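Long-range contact in outer membrane porin protein 32 (Delftia acidovorans, PDB 2FGQ), which assembles as a homotrimer that forms anion-selective channels in the bacterial outer membrane and binds malate: residues G117-G131 against Q192-E205. Sequence-based numbering, arbitrary orientation.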
# COMPACT_ATOMS: atom_id res chain seq x y z
N GLY A 117 10.34 -1.26 -27.57
CA GLY A 117 11.25 -2.41 -27.60
C GLY A 117 11.29 -3.24 -26.30
O GLY A 117 11.36 -4.47 -26.33
N PHE A 118 11.25 -2.54 -25.16
CA PHE A 118 11.25 -3.22 -23.84
C PHE A 118 9.83 -3.65 -23.54
O PHE A 118 9.12 -2.99 -22.77
CB PHE A 118 11.83 -2.34 -22.73
CG PHE A 118 13.27 -1.98 -22.91
CD1 PHE A 118 14.24 -2.82 -22.41
CD2 PHE A 118 13.67 -0.81 -23.53
CE1 PHE A 118 15.58 -2.52 -22.49
CE2 PHE A 118 15.06 -0.51 -23.69
CZ PHE A 118 15.99 -1.37 -23.15
N ARG A 119 9.44 -4.77 -24.13
CA ARG A 119 8.10 -5.33 -23.92
C ARG A 119 8.18 -6.86 -24.00
O ARG A 119 9.18 -7.43 -24.46
CB ARG A 119 7.02 -4.71 -24.82
CG ARG A 119 7.09 -5.14 -26.20
CD ARG A 119 6.02 -4.45 -27.08
NE ARG A 119 4.65 -4.80 -26.69
CZ ARG A 119 4.03 -5.92 -27.03
NH1 ARG A 119 4.61 -6.84 -27.78
NH2 ARG A 119 2.80 -6.15 -26.58
N ASN A 120 7.16 -7.52 -23.51
CA ASN A 120 7.08 -8.97 -23.51
C ASN A 120 6.54 -9.49 -24.85
O ASN A 120 5.38 -9.90 -24.99
CB ASN A 120 6.22 -9.41 -22.33
CG ASN A 120 6.23 -10.89 -22.12
OD1 ASN A 120 6.95 -11.66 -22.81
ND2 ASN A 120 5.45 -11.33 -21.12
N TRP A 121 7.45 -9.54 -25.80
CA TRP A 121 7.13 -9.90 -27.17
C TRP A 121 6.60 -11.31 -27.34
O TRP A 121 5.89 -11.60 -28.34
CB TRP A 121 8.37 -9.71 -28.09
CG TRP A 121 8.78 -8.28 -28.27
CD1 TRP A 121 9.83 -7.65 -27.68
CD2 TRP A 121 8.15 -7.31 -29.09
NE1 TRP A 121 9.90 -6.34 -28.08
CE2 TRP A 121 8.85 -6.10 -28.94
CE3 TRP A 121 7.02 -7.32 -29.94
CZ2 TRP A 121 8.50 -4.93 -29.62
CZ3 TRP A 121 6.66 -6.15 -30.60
CH2 TRP A 121 7.39 -4.98 -30.43
N ALA A 122 6.98 -12.20 -26.41
CA ALA A 122 6.70 -13.64 -26.55
C ALA A 122 5.68 -14.17 -25.57
O ALA A 122 5.51 -15.38 -25.46
CB ALA A 122 7.97 -14.41 -26.35
N ALA A 123 5.03 -13.27 -24.85
CA ALA A 123 4.19 -13.71 -23.72
C ALA A 123 4.93 -14.66 -22.76
O ALA A 123 4.39 -15.68 -22.26
CB ALA A 123 2.85 -14.34 -24.22
N GLY A 124 6.17 -14.29 -22.46
CA GLY A 124 6.89 -14.94 -21.37
C GLY A 124 6.12 -14.87 -20.06
O GLY A 124 5.34 -13.94 -19.81
N GLN A 125 6.36 -15.87 -19.24
CA GLN A 125 5.62 -16.08 -17.99
C GLN A 125 6.31 -15.54 -16.72
O GLN A 125 5.79 -15.72 -15.59
CB GLN A 125 5.35 -17.58 -17.85
CG GLN A 125 4.45 -18.12 -18.94
CD GLN A 125 4.41 -19.63 -18.95
OE1 GLN A 125 5.38 -20.26 -19.36
NE2 GLN A 125 3.33 -20.20 -18.45
N GLY A 126 7.46 -14.90 -16.90
CA GLY A 126 8.20 -14.28 -15.81
C GLY A 126 7.54 -12.99 -15.34
O GLY A 126 6.69 -12.45 -16.01
N ALA A 127 7.98 -12.49 -14.20
CA ALA A 127 7.40 -11.26 -13.61
C ALA A 127 7.78 -10.03 -14.42
O ALA A 127 7.00 -9.06 -14.47
CB ALA A 127 7.90 -11.11 -12.18
N ASP A 128 8.94 -10.06 -15.07
CA ASP A 128 9.49 -8.87 -15.72
C ASP A 128 10.07 -9.20 -17.09
O ASP A 128 11.20 -8.84 -17.43
CB ASP A 128 10.54 -8.21 -14.83
CG ASP A 128 9.95 -7.67 -13.54
OD1 ASP A 128 9.21 -6.62 -13.60
OD2 ASP A 128 10.14 -8.26 -12.45
N ASP A 129 9.24 -9.84 -17.90
CA ASP A 129 9.65 -10.21 -19.27
C ASP A 129 9.56 -9.09 -20.26
O ASP A 129 9.76 -9.30 -21.46
CB ASP A 129 8.90 -11.45 -19.73
CG ASP A 129 9.56 -12.73 -19.28
OD1 ASP A 129 10.79 -12.72 -18.98
OD2 ASP A 129 8.92 -13.80 -19.23
N ASN A 130 9.30 -7.87 -19.77
CA ASN A 130 9.56 -6.69 -20.59
C ASN A 130 11.01 -6.19 -20.50
O ASN A 130 11.37 -5.24 -21.18
CB ASN A 130 8.57 -5.55 -20.30
CG ASN A 130 8.54 -5.07 -18.86
OD1 ASN A 130 7.56 -4.37 -18.45
ND2 ASN A 130 9.53 -5.44 -18.08
N GLY A 131 11.83 -6.82 -19.68
CA GLY A 131 13.23 -6.47 -19.57
C GLY A 131 13.53 -5.15 -18.89
O GLY A 131 14.63 -4.62 -19.01
N GLN A 192 17.77 -12.95 -19.71
CA GLN A 192 16.88 -13.39 -18.63
C GLN A 192 16.46 -14.82 -18.87
O GLN A 192 16.38 -15.29 -20.00
CB GLN A 192 15.63 -12.50 -18.50
CG GLN A 192 15.93 -11.17 -18.06
CD GLN A 192 14.73 -10.22 -17.92
OE1 GLN A 192 14.92 -9.01 -17.98
NE2 GLN A 192 13.51 -10.75 -17.65
N LYS A 193 16.22 -15.54 -17.77
CA LYS A 193 15.61 -16.86 -17.85
C LYS A 193 14.10 -16.71 -17.68
O LYS A 193 13.63 -16.04 -16.78
CB LYS A 193 16.18 -17.77 -16.78
CG LYS A 193 17.66 -18.08 -16.91
CD LYS A 193 17.95 -18.95 -18.10
CE LYS A 193 19.41 -19.27 -18.30
NZ LYS A 193 19.55 -20.33 -19.39
N THR A 194 13.35 -17.41 -18.51
CA THR A 194 11.91 -17.41 -18.42
C THR A 194 11.29 -18.70 -18.90
O THR A 194 11.98 -19.71 -19.06
CB THR A 194 11.38 -16.17 -19.10
OG1 THR A 194 9.98 -15.99 -18.75
CG2 THR A 194 11.50 -16.18 -20.62
N ALA A 195 9.99 -18.66 -19.12
CA ALA A 195 9.26 -19.76 -19.75
C ALA A 195 8.23 -19.18 -20.69
O ALA A 195 7.70 -18.11 -20.42
CB ALA A 195 8.60 -20.69 -18.69
N VAL A 196 7.93 -19.91 -21.75
CA VAL A 196 6.84 -19.55 -22.66
C VAL A 196 6.03 -20.81 -22.83
O VAL A 196 6.58 -21.87 -23.17
CB VAL A 196 7.39 -19.12 -24.01
CG1 VAL A 196 6.21 -18.88 -24.95
CG2 VAL A 196 8.27 -17.87 -23.87
N GLY A 197 4.74 -20.73 -22.54
CA GLY A 197 3.91 -21.92 -22.56
C GLY A 197 4.37 -23.07 -21.68
O GLY A 197 4.12 -24.23 -22.00
N GLY A 198 5.04 -22.77 -20.56
CA GLY A 198 5.58 -23.76 -19.67
C GLY A 198 6.90 -24.38 -20.07
O GLY A 198 7.38 -25.28 -19.40
N LEU A 199 7.54 -23.87 -21.11
CA LEU A 199 8.82 -24.40 -21.62
C LEU A 199 9.94 -23.38 -21.42
O LEU A 199 9.80 -22.21 -21.80
CB LEU A 199 8.71 -24.77 -23.10
CG LEU A 199 8.15 -26.18 -23.39
CD1 LEU A 199 6.80 -26.39 -22.83
CD2 LEU A 199 8.10 -26.38 -24.92
N ALA A 200 11.05 -23.84 -20.86
CA ALA A 200 12.19 -22.99 -20.52
C ALA A 200 12.66 -22.25 -21.76
O ALA A 200 12.79 -22.85 -22.83
CB ALA A 200 13.32 -23.83 -19.96
N THR A 201 12.94 -20.96 -21.59
CA THR A 201 13.23 -20.03 -22.69
C THR A 201 14.19 -18.97 -22.16
O THR A 201 14.04 -18.50 -21.04
CB THR A 201 11.93 -19.37 -23.17
OG1 THR A 201 11.05 -20.34 -23.75
CG2 THR A 201 12.14 -18.35 -24.26
N ASP A 202 15.20 -18.65 -22.95
CA ASP A 202 16.07 -17.51 -22.66
C ASP A 202 15.52 -16.28 -23.36
O ASP A 202 15.13 -16.33 -24.52
CB ASP A 202 17.48 -17.72 -23.23
CG ASP A 202 18.27 -18.78 -22.54
OD1 ASP A 202 17.92 -19.24 -21.44
OD2 ASP A 202 19.30 -19.27 -23.10
N ARG A 203 15.55 -15.15 -22.68
CA ARG A 203 15.22 -13.87 -23.26
C ARG A 203 16.55 -13.13 -23.42
O ARG A 203 17.13 -12.64 -22.45
CB ARG A 203 14.27 -13.09 -22.33
CG ARG A 203 13.80 -11.76 -22.87
CD ARG A 203 13.12 -10.91 -21.81
NE ARG A 203 12.34 -9.80 -22.36
CZ ARG A 203 12.87 -8.69 -22.88
NH1 ARG A 203 14.19 -8.49 -22.87
NH2 ARG A 203 12.07 -7.77 -23.36
N ASP A 204 16.99 -13.01 -24.66
CA ASP A 204 18.27 -12.38 -25.01
C ASP A 204 17.99 -11.01 -25.62
O ASP A 204 17.13 -10.89 -26.47
CB ASP A 204 19.02 -13.24 -26.05
CG ASP A 204 19.35 -14.60 -25.56
OD1 ASP A 204 19.49 -14.78 -24.32
OD2 ASP A 204 19.53 -15.57 -26.35
N GLU A 205 18.71 -9.98 -25.20
CA GLU A 205 18.46 -8.63 -25.67
C GLU A 205 19.78 -7.91 -25.89
O GLU A 205 20.63 -7.85 -25.00
CB GLU A 205 17.66 -7.90 -24.60
CG GLU A 205 17.11 -6.53 -24.91
CD GLU A 205 16.64 -5.86 -23.63
OE1 GLU A 205 15.40 -5.88 -23.39
OE2 GLU A 205 17.52 -5.37 -22.84
O HOH W 1 13.42 -6.02 -25.21
O HOH W 2 3.35 -18.16 -22.44
O HOH W 3 12.40 -13.44 -17.03
O HOH W 4 17.02 -5.30 -20.25
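Arg203 meets the carbonyls of Arg119 and Asp129 where the long loop holding 117-131, which follows helix 96-101, lies against the hairpin of strands 183-196 and 199-213 in the 16-stranded porin barrel: an irregular loop held to a barrel wall largely through its own backbone. Apolar contact is slight: Ala122 CB rests 4.3 Å from Val196 CG2. With CG anti to the backbone N (chi1 -177°) and the chain extended to NE, Arg203 brings its guanidinium under the loop, where Gly131 N lies over one face. Arg203 NE donates to Asp129 O (2.8 Å), and Arg203 NH2 to Arg119 O (3.1 Å). Arg203 NH1 pairs with Glu205 OE1 in a salt bridge, and one water joins Arg203 NH2, Glu205 OE1 and Gly117 O. A leucine here would probably leave both loop carbonyls without these donors and Glu205 without its charged mate. Gln192 NE2 bonds almost straight (172°) to Asp128 O, which Gly131 N reaches from the opposite face. Beside the turn, Gln125 N donates to Ala195 O, and Gln125 OE1 accepts from Gly198 N, within the type I' turn, at 2.8 Å. Thr194 OG1 gives a very short bond to Asp129 OD2 (2.5 Å), an oxygen that Gly126 N meets from above the carboxylate plane.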